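Local coordinates for protein putative oxidoreductase (PDB 3KUX) that is a putative oxidoreductase that probably binds NAD(H) or NADP(H) in a Rossmann domain joined to a C-terminal alpha/beta domain, its substrate not being established, at residues A[195-201]-A[216-222]; A[177-182]-A[332-337]; A[147-153]-A[240-246]; A[107-111]-A[323-327]. All coordinates share one frame; numbering follows the deposited sequence.

Three of the four contacts build the C-terminal alpha/beta domain, and the fourth joins that domain to the NAD-binding Rossmann fold. Contacts 1 and 3 are antiparallel strand pairs of one mixed sheet, their centres about 14 Å apart. Contact 2 packs two helices together and touches contact 1 directly: V200 CG2 lies 3.8 Å from W177 CH2, which brings the sheet against the helices. Helix 323-342 serves contacts 2 and 4, whose centres are about 16 Å apart, and so runs from the Rossmann domain to the sheet. Contacts 3 and 4 are the most distant pair, with about 29 Å between centres. None of the four contacts includes a bound cofactor or substrate.

Contact 1 of 4, residues A[195-201]-A[216-222]; sequences PETLNVD and HAVLSYP
P195 wedges into the notch between Y221 and L219 at one end of a beta hairpin. Its CA sits over one face of the Y221 ring, 3.7 Å from the ring centroid and 20° off the normal, a CH-pi contact, while its CB meets L219 CB at 3.8 Å. Further along the same face, L198 and L219 lie side by side and point the same way, CD1 to CD1 at 3.5 Å. L198 reaches this place because its CG is turned anti to the backbone N (chi1 168°). The next pair matches a branch to a small partner: V200 CG2 settles against A217 CB at 3.7 Å. On the reverse face stand T197, N199, V218 and S220, where a water donates to V218 O at 2.9 Å and also lies beside T197 OG1. Within the sheet, N199 and V218 form a hydrogen-bonded pair, N199 N to V218 O and V218 N to N199 O. Helix 176-192 covers the leucine face through L185 and A188, which touch L219. The chemistry is thus two-sided: an apolar, buried surface facing the helices and a more polar, partly hydrated one behind it.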
# COMPACT_ATOMS: atom_id res chain seq x y z
N PRO A 195 -12.10 0.54 -14.01
CA PRO A 195 -13.51 0.85 -14.15
C PRO A 195 -13.76 1.63 -15.44
O PRO A 195 -12.82 1.95 -16.15
CB PRO A 195 -13.79 1.74 -12.94
CG PRO A 195 -12.49 2.43 -12.70
CD PRO A 195 -11.41 1.46 -13.09
N GLU A 196 -15.03 1.92 -15.73
CA GLU A 196 -15.36 2.77 -16.87
C GLU A 196 -15.39 4.24 -16.43
O GLU A 196 -14.89 5.11 -17.13
CB GLU A 196 -16.69 2.36 -17.49
CG GLU A 196 -16.66 0.98 -18.16
CD GLU A 196 -17.92 0.68 -18.97
OE1 GLU A 196 -19.04 0.83 -18.42
OE2 GLU A 196 -17.79 0.30 -20.16
N THR A 197 -15.97 4.49 -15.26
CA THR A 197 -15.98 5.83 -14.70
C THR A 197 -15.61 5.83 -13.22
O THR A 197 -15.87 4.86 -12.51
CB THR A 197 -17.36 6.48 -14.84
OG1 THR A 197 -18.31 5.76 -14.03
CG2 THR A 197 -17.81 6.47 -16.28
N LEU A 198 -15.02 6.93 -12.77
CA LEU A 198 -14.73 7.14 -11.36
C LEU A 198 -15.46 8.39 -10.87
O LEU A 198 -15.28 9.47 -11.43
CB LEU A 198 -13.23 7.32 -11.15
CG LEU A 198 -12.82 7.83 -9.76
CD1 LEU A 198 -13.04 6.74 -8.72
CD2 LEU A 198 -11.38 8.27 -9.76
N ASN A 199 -16.28 8.24 -9.84
CA ASN A 199 -16.99 9.38 -9.25
C ASN A 199 -16.63 9.57 -7.79
O ASN A 199 -16.97 8.73 -6.95
CB ASN A 199 -18.50 9.19 -9.38
CG ASN A 199 -19.27 10.46 -9.07
OD1 ASN A 199 -18.69 11.52 -8.82
ND2 ASN A 199 -20.59 10.37 -9.08
N VAL A 200 -15.97 10.67 -7.47
CA VAL A 200 -15.49 10.87 -6.11
C VAL A 200 -16.09 12.08 -5.42
O VAL A 200 -16.22 13.15 -6.01
CB VAL A 200 -13.96 10.98 -6.06
CG1 VAL A 200 -13.50 11.34 -4.66
CG2 VAL A 200 -13.32 9.67 -6.52
N ASP A 201 -16.47 11.89 -4.17
CA ASP A 201 -17.02 12.97 -3.37
C ASP A 201 -16.12 13.20 -2.17
O ASP A 201 -16.12 12.40 -1.22
CB ASP A 201 -18.44 12.61 -2.90
CG ASP A 201 -18.97 13.57 -1.84
OD1 ASP A 201 -19.67 13.10 -0.92
OD2 ASP A 201 -18.68 14.79 -1.93
N HIS A 216 -15.86 9.45 -0.55
CA HIS A 216 -16.76 8.38 -0.97
C HIS A 216 -16.63 8.22 -2.48
O HIS A 216 -17.09 9.06 -3.24
CB HIS A 216 -18.19 8.75 -0.57
CG HIS A 216 -19.18 7.63 -0.75
ND1 HIS A 216 -20.09 7.61 -1.78
CD2 HIS A 216 -19.41 6.52 -0.01
CE1 HIS A 216 -20.83 6.52 -1.68
NE2 HIS A 216 -20.44 5.84 -0.61
N ALA A 217 -15.97 7.14 -2.91
CA ALA A 217 -15.69 6.94 -4.33
C ALA A 217 -16.49 5.79 -4.90
O ALA A 217 -16.61 4.74 -4.29
CB ALA A 217 -14.21 6.68 -4.55
N VAL A 218 -17.05 6.01 -6.09
CA VAL A 218 -17.76 4.97 -6.80
C VAL A 218 -17.07 4.67 -8.13
O VAL A 218 -16.96 5.55 -8.99
CB VAL A 218 -19.22 5.38 -7.08
CG1 VAL A 218 -19.92 4.33 -7.93
CG2 VAL A 218 -19.96 5.62 -5.78
N LEU A 219 -16.61 3.43 -8.29
CA LEU A 219 -16.02 2.97 -9.55
C LEU A 219 -17.02 2.10 -10.27
O LEU A 219 -17.54 1.14 -9.70
CB LEU A 219 -14.73 2.19 -9.29
CG LEU A 219 -13.53 2.96 -8.76
CD1 LEU A 219 -13.83 3.58 -7.40
CD2 LEU A 219 -12.30 2.07 -8.68
N SER A 220 -17.30 2.44 -11.52
CA SER A 220 -18.37 1.79 -12.27
C SER A 220 -17.87 0.81 -13.35
O SER A 220 -17.01 1.14 -14.16
CB SER A 220 -19.29 2.85 -12.89
OG SER A 220 -20.57 2.31 -13.17
N TYR A 221 -18.43 -0.40 -13.33
CA TYR A 221 -18.11 -1.43 -14.32
C TYR A 221 -19.39 -1.98 -14.96
O TYR A 221 -20.46 -1.93 -14.35
CB TYR A 221 -17.38 -2.61 -13.67
CG TYR A 221 -16.11 -2.29 -12.92
CD1 TYR A 221 -14.87 -2.65 -13.43
CD2 TYR A 221 -16.15 -1.67 -11.68
CE1 TYR A 221 -13.71 -2.38 -12.74
CE2 TYR A 221 -14.99 -1.40 -10.98
CZ TYR A 221 -13.77 -1.76 -11.52
OH TYR A 221 -12.61 -1.49 -10.83
N PRO A 222 -19.28 -2.53 -16.17
CA PRO A 222 -20.41 -3.25 -16.72
C PRO A 222 -20.92 -4.30 -15.72
O PRO A 222 -20.22 -5.27 -15.44
CB PRO A 222 -19.82 -3.95 -17.94
CG PRO A 222 -18.67 -3.11 -18.34
CD PRO A 222 -18.11 -2.55 -17.07
O HOH W 1 -18.27 5.98 -11.50

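Contact 2 of 4, residues A[177-182]-A[332-337]; sequences WYDLGP and LIELGI
A knob-into-hole fit joins two helices of the C-terminal alpha/beta domain, with I333 as the knob and W177, Y178, G181 and P182 as the hole. The short axes of 177-182 and 332-337 pass 10.6 Å apart with 129° between their directions. The CD1 of I333 lies over one face of the W177 indole and meets P182 CD at 3.6 Å; its CG2 turns the other way, to the edge of the Y178 ring. G181, lacking a side chain, forms part of the floor under that CD1. Polar chemistry is added by the indole itself: W177 NE1 donates to I333 O at 3.1 Å, nearly straight at 164°, in the carbonyl plane and on a lone pair. That oxygen also receives weak bonds from G336 N and I337 N within its own helix, so the indole adds a third donor. With CG anti to the backbone N (chi1 170°), W177 reaches across to the partner helix, where its CZ2 comes to 3.8 Å from G336 CA. I337 completes the border, its CD1 3.8 Å from W177 CD1 and its CG1 3.7 Å from Y178 OH. Around this centre, F215 meets W177 edge-to-face, V200 and L202 of strand 197-203 touch the indole, and L185 of helix 176-192 touches W177, L332 and I333. P182 also touches K98, on the Rossmann side.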
# COMPACT_ATOMS: atom_id res chain seq x y z
N TRP A 177 -7.73 11.34 1.26
CA TRP A 177 -7.88 10.79 -0.07
C TRP A 177 -6.50 10.49 -0.63
O TRP A 177 -6.30 9.48 -1.29
CB TRP A 177 -8.65 11.77 -0.97
CG TRP A 177 -8.66 11.40 -2.43
CD1 TRP A 177 -8.06 12.09 -3.45
CD2 TRP A 177 -9.29 10.27 -3.04
NE1 TRP A 177 -8.28 11.46 -4.65
CE2 TRP A 177 -9.03 10.33 -4.42
CE3 TRP A 177 -10.05 9.20 -2.55
CZ2 TRP A 177 -9.51 9.38 -5.32
CZ3 TRP A 177 -10.52 8.25 -3.43
CH2 TRP A 177 -10.25 8.34 -4.80
N TYR A 178 -5.54 11.37 -0.34
CA TYR A 178 -4.16 11.15 -0.73
C TYR A 178 -3.49 10.09 0.15
O TYR A 178 -2.61 9.37 -0.30
CB TYR A 178 -3.35 12.44 -0.66
CG TYR A 178 -3.56 13.36 -1.84
CD1 TYR A 178 -3.65 12.86 -3.13
CD2 TYR A 178 -3.66 14.73 -1.66
CE1 TYR A 178 -3.84 13.70 -4.21
CE2 TYR A 178 -3.86 15.58 -2.74
CZ TYR A 178 -3.95 15.06 -4.01
OH TYR A 178 -4.14 15.89 -5.09
N ASP A 179 -3.93 10.01 1.40
CA ASP A 179 -3.32 9.08 2.35
C ASP A 179 -3.86 7.65 2.26
O ASP A 179 -3.10 6.69 2.37
CB ASP A 179 -3.46 9.61 3.78
CG ASP A 179 -2.66 8.79 4.77
OD1 ASP A 179 -1.51 8.42 4.45
OD2 ASP A 179 -3.18 8.52 5.88
N LEU A 180 -5.16 7.51 2.04
CA LEU A 180 -5.77 6.18 2.04
C LEU A 180 -6.30 5.77 0.67
O LEU A 180 -6.38 4.58 0.36
CB LEU A 180 -6.88 6.12 3.10
CG LEU A 180 -6.39 6.26 4.55
CD1 LEU A 180 -7.55 6.44 5.52
CD2 LEU A 180 -5.54 5.06 4.95
N GLY A 181 -6.67 6.75 -0.16
CA GLY A 181 -7.12 6.44 -1.50
C GLY A 181 -6.25 5.40 -2.21
O GLY A 181 -6.75 4.39 -2.71
N PRO A 182 -4.93 5.65 -2.26
CA PRO A 182 -4.05 4.76 -3.01
C PRO A 182 -4.19 3.29 -2.58
O PRO A 182 -4.20 2.40 -3.43
CB PRO A 182 -2.66 5.30 -2.68
CG PRO A 182 -2.87 6.73 -2.38
CD PRO A 182 -4.22 6.82 -1.72
N LEU A 332 -5.75 7.65 -11.06
CA LEU A 332 -7.08 7.65 -10.48
C LEU A 332 -7.18 8.60 -9.29
O LEU A 332 -8.24 9.17 -9.02
CB LEU A 332 -7.48 6.24 -10.05
CG LEU A 332 -7.65 5.25 -11.19
CD1 LEU A 332 -8.33 4.00 -10.68
CD2 LEU A 332 -8.46 5.87 -12.32
N ILE A 333 -6.07 8.77 -8.58
CA ILE A 333 -6.05 9.72 -7.48
C ILE A 333 -6.32 11.11 -8.02
O ILE A 333 -7.15 11.84 -7.49
CB ILE A 333 -4.71 9.69 -6.71
CG1 ILE A 333 -4.57 8.38 -5.94
CG2 ILE A 333 -4.64 10.83 -5.71
CD1 ILE A 333 -5.46 8.30 -4.71
N GLU A 334 -5.65 11.47 -9.11
CA GLU A 334 -5.88 12.77 -9.73
C GLU A 334 -7.29 12.85 -10.29
O GLU A 334 -7.97 13.88 -10.15
CB GLU A 334 -4.85 13.05 -10.82
CG GLU A 334 -3.47 13.41 -10.30
CD GLU A 334 -2.64 14.18 -11.32
OE1 GLU A 334 -3.15 14.43 -12.44
OE2 GLU A 334 -1.48 14.53 -11.01
N LEU A 335 -7.74 11.77 -10.94
CA LEU A 335 -9.06 11.75 -11.54
C LEU A 335 -10.13 11.94 -10.47
O LEU A 335 -11.19 12.51 -10.74
CB LEU A 335 -9.29 10.46 -12.33
CG LEU A 335 -10.43 10.48 -13.35
CD1 LEU A 335 -10.28 11.65 -14.32
CD2 LEU A 335 -10.53 9.16 -14.12
N GLY A 336 -9.86 11.46 -9.26
CA GLY A 336 -10.77 11.64 -8.14
C GLY A 336 -10.93 13.11 -7.82
O GLY A 336 -12.05 13.60 -7.64
N ILE A 337 -9.80 13.82 -7.76
CA ILE A 337 -9.79 15.26 -7.54
C ILE A 337 -10.59 15.99 -8.60
O ILE A 337 -11.41 16.85 -8.28
CB ILE A 337 -8.36 15.83 -7.56
CG1 ILE A 337 -7.48 15.14 -6.51
CG2 ILE A 337 -8.37 17.34 -7.36
CD1 ILE A 337 -7.86 15.48 -5.10

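Contact 3 of 4, residues A[147-153]-A[240-246]; sequences NVVYFES and RYIVHGT
A classic beta bulge opens this antiparallel pairing of strands 148-156 and 241-245 in the mixed sheet of the C-terminal domain: V149 and Y150 both face H244. V149 N donates to H244 O at 2.9 Å, and Y150 N shares that oxygen through a weak bond. Beyond the bulge the ladder is regular, with E152 and I242 exchanging backbone bonds in both directions. F151, V243 and Y241 side chains gather on one face, which helices 131-142 and 176-192 cover. There V243 CG2 touches the edge of the F151 ring at CD1, 3.7 Å away, and F151 CZ comes equally near Y241 CE1, the two ring planes oblique at 42°. On the other face Y150 and H244 lie alongside each other, their rings near parallel but slid apart so that they barely overlap. H244 ND1 is engaged by S249 OG, and Y150 OH donates to E152 OE2 at 2.6 Å, tying alternate residues of one strand together. At the far end, R240 starts away from the neighbouring strand, but its chain bends at chi2 (76°) and brings the edge of the guanidinium back to S153. F155 gives the same arginine a cation-pi partner. At S153 the guanidinium finds its acceptor: R240 NH1 donates to S153 OG at 2.6 Å, the oxygen tilted 21° from the guanidinium plane.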
# COMPACT_ATOMS: atom_id res chain seq x y z
N ASN A 147 -21.06 -14.75 -9.56
CA ASN A 147 -20.62 -13.52 -10.22
C ASN A 147 -20.71 -12.34 -9.26
O ASN A 147 -21.80 -12.01 -8.78
CB ASN A 147 -21.44 -13.25 -11.47
CG ASN A 147 -21.50 -14.46 -12.39
OD1 ASN A 147 -22.59 -14.97 -12.69
ND2 ASN A 147 -20.34 -14.92 -12.84
N VAL A 148 -19.58 -11.72 -8.96
CA VAL A 148 -19.53 -10.57 -8.07
C VAL A 148 -20.11 -9.33 -8.76
O VAL A 148 -19.73 -9.00 -9.88
CB VAL A 148 -18.09 -10.28 -7.63
CG1 VAL A 148 -18.02 -8.98 -6.84
CG2 VAL A 148 -17.56 -11.44 -6.82
N VAL A 149 -21.03 -8.64 -8.07
CA VAL A 149 -21.66 -7.44 -8.64
C VAL A 149 -21.43 -6.19 -7.80
O VAL A 149 -21.73 -5.09 -8.25
CB VAL A 149 -23.18 -7.62 -8.83
CG1 VAL A 149 -23.48 -8.80 -9.73
CG2 VAL A 149 -23.88 -7.77 -7.48
N TYR A 150 -20.89 -6.35 -6.60
CA TYR A 150 -20.73 -5.22 -5.69
C TYR A 150 -19.54 -5.41 -4.78
O TYR A 150 -19.36 -6.48 -4.20
CB TYR A 150 -22.00 -5.06 -4.84
CG TYR A 150 -22.03 -3.79 -4.00
CD1 TYR A 150 -22.34 -2.57 -4.58
CD2 TYR A 150 -21.77 -3.83 -2.64
CE1 TYR A 150 -22.37 -1.40 -3.82
CE2 TYR A 150 -21.81 -2.67 -1.87
CZ TYR A 150 -22.11 -1.47 -2.47
OH TYR A 150 -22.15 -0.32 -1.72
N PHE A 151 -18.73 -4.37 -4.64
CA PHE A 151 -17.59 -4.40 -3.72
C PHE A 151 -17.49 -3.10 -2.93
O PHE A 151 -17.34 -2.02 -3.50
CB PHE A 151 -16.30 -4.68 -4.48
CG PHE A 151 -15.06 -4.66 -3.63
CD1 PHE A 151 -14.86 -5.61 -2.64
CD2 PHE A 151 -14.07 -3.70 -3.83
CE1 PHE A 151 -13.70 -5.60 -1.85
CE2 PHE A 151 -12.91 -3.68 -3.05
CZ PHE A 151 -12.73 -4.62 -2.07
N GLU A 152 -17.58 -3.21 -1.61
CA GLU A 152 -17.52 -2.04 -0.74
C GLU A 152 -16.37 -2.16 0.25
O GLU A 152 -16.25 -3.14 0.97
CB GLU A 152 -18.85 -1.85 -0.01
CG GLU A 152 -18.93 -0.57 0.82
CD GLU A 152 -20.36 -0.20 1.19
OE1 GLU A 152 -20.54 0.71 2.02
OE2 GLU A 152 -21.30 -0.82 0.64
N SER A 153 -15.52 -1.13 0.27
CA SER A 153 -14.31 -1.15 1.06
C SER A 153 -14.18 0.15 1.85
O SER A 153 -14.13 1.23 1.25
CB SER A 153 -13.10 -1.34 0.13
OG SER A 153 -11.88 -1.31 0.84
N ARG A 240 -15.19 -3.64 7.03
CA ARG A 240 -14.03 -3.37 6.20
C ARG A 240 -14.40 -3.65 4.75
O ARG A 240 -14.27 -2.78 3.88
CB ARG A 240 -12.84 -4.23 6.64
CG ARG A 240 -11.64 -4.24 5.68
CD ARG A 240 -10.81 -2.96 5.76
NE ARG A 240 -9.84 -2.89 4.67
CZ ARG A 240 -10.05 -2.27 3.51
NH1 ARG A 240 -11.19 -1.63 3.28
NH2 ARG A 240 -9.11 -2.28 2.58
N TYR A 241 -14.90 -4.86 4.50
CA TYR A 241 -15.38 -5.26 3.18
C TYR A 241 -16.83 -5.71 3.23
O TYR A 241 -17.26 -6.39 4.17
CB TYR A 241 -14.57 -6.43 2.63
CG TYR A 241 -13.13 -6.16 2.28
CD1 TYR A 241 -12.73 -4.96 1.71
CD2 TYR A 241 -12.16 -7.14 2.49
CE1 TYR A 241 -11.41 -4.73 1.38
CE2 TYR A 241 -10.84 -6.92 2.16
CZ TYR A 241 -10.47 -5.72 1.61
OH TYR A 241 -9.15 -5.50 1.29
N ILE A 242 -17.58 -5.35 2.19
CA ILE A 242 -18.91 -5.90 1.94
C ILE A 242 -18.94 -6.32 0.48
O ILE A 242 -18.77 -5.48 -0.41
CB ILE A 242 -20.00 -4.86 2.19
CG1 ILE A 242 -20.10 -4.53 3.69
CG2 ILE A 242 -21.35 -5.35 1.66
CD1 ILE A 242 -20.94 -3.33 3.99
N VAL A 243 -19.13 -7.61 0.22
CA VAL A 243 -19.05 -8.11 -1.15
C VAL A 243 -20.29 -8.93 -1.50
O VAL A 243 -20.59 -9.92 -0.83
CB VAL A 243 -17.80 -8.99 -1.33
CG1 VAL A 243 -17.60 -9.32 -2.79
CG2 VAL A 243 -16.58 -8.29 -0.77
N HIS A 244 -21.00 -8.52 -2.54
CA HIS A 244 -22.20 -9.25 -2.96
C HIS A 244 -22.00 -9.94 -4.31
O HIS A 244 -21.54 -9.33 -5.27
CB HIS A 244 -23.42 -8.32 -3.04
CG HIS A 244 -23.81 -7.72 -1.72
ND1 HIS A 244 -23.98 -8.47 -0.58
CD2 HIS A 244 -24.07 -6.44 -1.37
CE1 HIS A 244 -24.32 -7.68 0.42
NE2 HIS A 244 -24.38 -6.44 -0.04
N GLY A 245 -22.36 -11.22 -4.36
CA GLY A 245 -22.33 -11.96 -5.61
C GLY A 245 -23.72 -12.45 -5.93
O GLY A 245 -24.65 -12.24 -5.14
N THR A 246 -23.89 -13.09 -7.08
CA THR A 246 -25.18 -13.64 -7.46
C THR A 246 -25.57 -14.85 -6.62
O THR A 246 -26.71 -15.31 -6.66
CB THR A 246 -25.22 -14.05 -8.95
OG1 THR A 246 -24.12 -14.94 -9.22
CG2 THR A 246 -25.11 -12.83 -9.84

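Contact 4 of 4, residues A[107-111]-A[323-327]; sequences ANALK and ATEAI
I327 carries this contact, pushing its side chain toward helix 104-116 between A107, N108 and K111. Its CG1 meets A107 CB at 3.9 Å, while the terminal CD1 reaches K111 CB at 3.9 Å and comes 3.5 Å from N108 OD1. That reach follows from an extended second torsion (chi2 169°), which carries CD1 outward from CG1. One turn before I327, A323 and T324 meet the aliphatic part of K111: its CD lies 4.1 Å from A323 CB, and its CE passes 3.6 Å from T324 OG1, the side chains of K111 and T324 running alongside each other. No hydrogen bond crosses between the segments, so van der Waals contact does the joining here. Two of the polar atoms have partners within helix 104-116: K111 NZ forms a salt bridge with D115, and N108 ND2 bonds weakly to L104 O. A107 additionally touches F100, and A326 touches V123 at the edge strand 121-123 of the parallel sheet. The axes of 107-111 and 323-327 pass 10.1 Å apart and run nearly antiparallel, at 170°. The result is an interdomain helix pair, in which a helix of the C-terminal domain lies beside a helix of the NAD-binding Rossmann fold in this two-domain oxidoreductase family.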
# COMPACT_ATOMS: atom_id res chain seq x y z
N ALA A 107 6.69 10.45 -12.16
CA ALA A 107 6.53 9.00 -12.04
C ALA A 107 6.96 8.27 -13.30
O ALA A 107 7.76 7.33 -13.25
CB ALA A 107 5.10 8.65 -11.69
N ASN A 108 6.43 8.71 -14.43
CA ASN A 108 6.77 8.12 -15.72
C ASN A 108 8.25 8.26 -16.07
O ASN A 108 8.85 7.35 -16.65
CB ASN A 108 5.90 8.72 -16.82
CG ASN A 108 4.48 8.22 -16.76
OD1 ASN A 108 4.21 7.04 -17.01
ND2 ASN A 108 3.55 9.11 -16.44
N ALA A 109 8.83 9.40 -15.72
CA ALA A 109 10.25 9.63 -15.94
C ALA A 109 11.07 8.55 -15.26
O ALA A 109 11.96 7.95 -15.87
CB ALA A 109 10.65 11.01 -15.44
N LEU A 110 10.76 8.29 -13.99
CA LEU A 110 11.42 7.23 -13.23
C LEU A 110 11.18 5.86 -13.87
O LEU A 110 12.09 5.05 -13.97
CB LEU A 110 10.94 7.23 -11.79
CG LEU A 110 11.22 8.48 -10.97
CD1 LEU A 110 10.59 8.36 -9.59
CD2 LEU A 110 12.72 8.73 -10.87
N LYS A 111 9.94 5.62 -14.28
CA LYS A 111 9.56 4.39 -14.95
C LYS A 111 10.43 4.13 -16.18
O LYS A 111 10.79 2.99 -16.47
CB LYS A 111 8.08 4.44 -15.34
CG LYS A 111 7.65 3.46 -16.43
CD LYS A 111 7.71 2.02 -15.94
CE LYS A 111 7.30 1.04 -17.03
NZ LYS A 111 8.32 0.91 -18.11
N ALA A 323 6.09 -0.16 -11.20
CA ALA A 323 5.79 1.26 -11.28
C ALA A 323 4.54 1.46 -12.12
O ALA A 323 3.66 2.23 -11.76
CB ALA A 323 6.97 2.01 -11.88
N THR A 324 4.48 0.76 -13.25
CA THR A 324 3.31 0.76 -14.12
C THR A 324 2.00 0.82 -13.35
O THR A 324 1.13 1.64 -13.64
CB THR A 324 3.30 -0.48 -15.02
OG1 THR A 324 4.01 -0.20 -16.23
CG2 THR A 324 1.87 -0.89 -15.37
N GLU A 325 1.87 -0.07 -12.37
CA GLU A 325 0.62 -0.21 -11.62
C GLU A 325 0.43 0.91 -10.62
O GLU A 325 -0.70 1.32 -10.33
CB GLU A 325 0.57 -1.58 -10.93
CG GLU A 325 0.32 -2.74 -11.89
CD GLU A 325 0.44 -4.10 -11.23
OE1 GLU A 325 1.06 -4.18 -10.14
OE2 GLU A 325 -0.07 -5.08 -11.79
N ALA A 326 1.54 1.42 -10.10
CA ALA A 326 1.48 2.53 -9.16
C ALA A 326 1.00 3.77 -9.90
O ALA A 326 0.16 4.52 -9.40
CB ALA A 326 2.85 2.78 -8.54
N ILE A 327 1.53 3.96 -11.11
CA ILE A 327 1.17 5.10 -11.94
C ILE A 327 -0.33 5.12 -12.27
O ILE A 327 -0.96 6.17 -12.25
CB ILE A 327 2.01 5.13 -13.22
CG1 ILE A 327 3.49 5.34 -12.88
CG2 ILE A 327 1.49 6.21 -14.18
CD1 ILE A 327 4.44 5.13 -14.04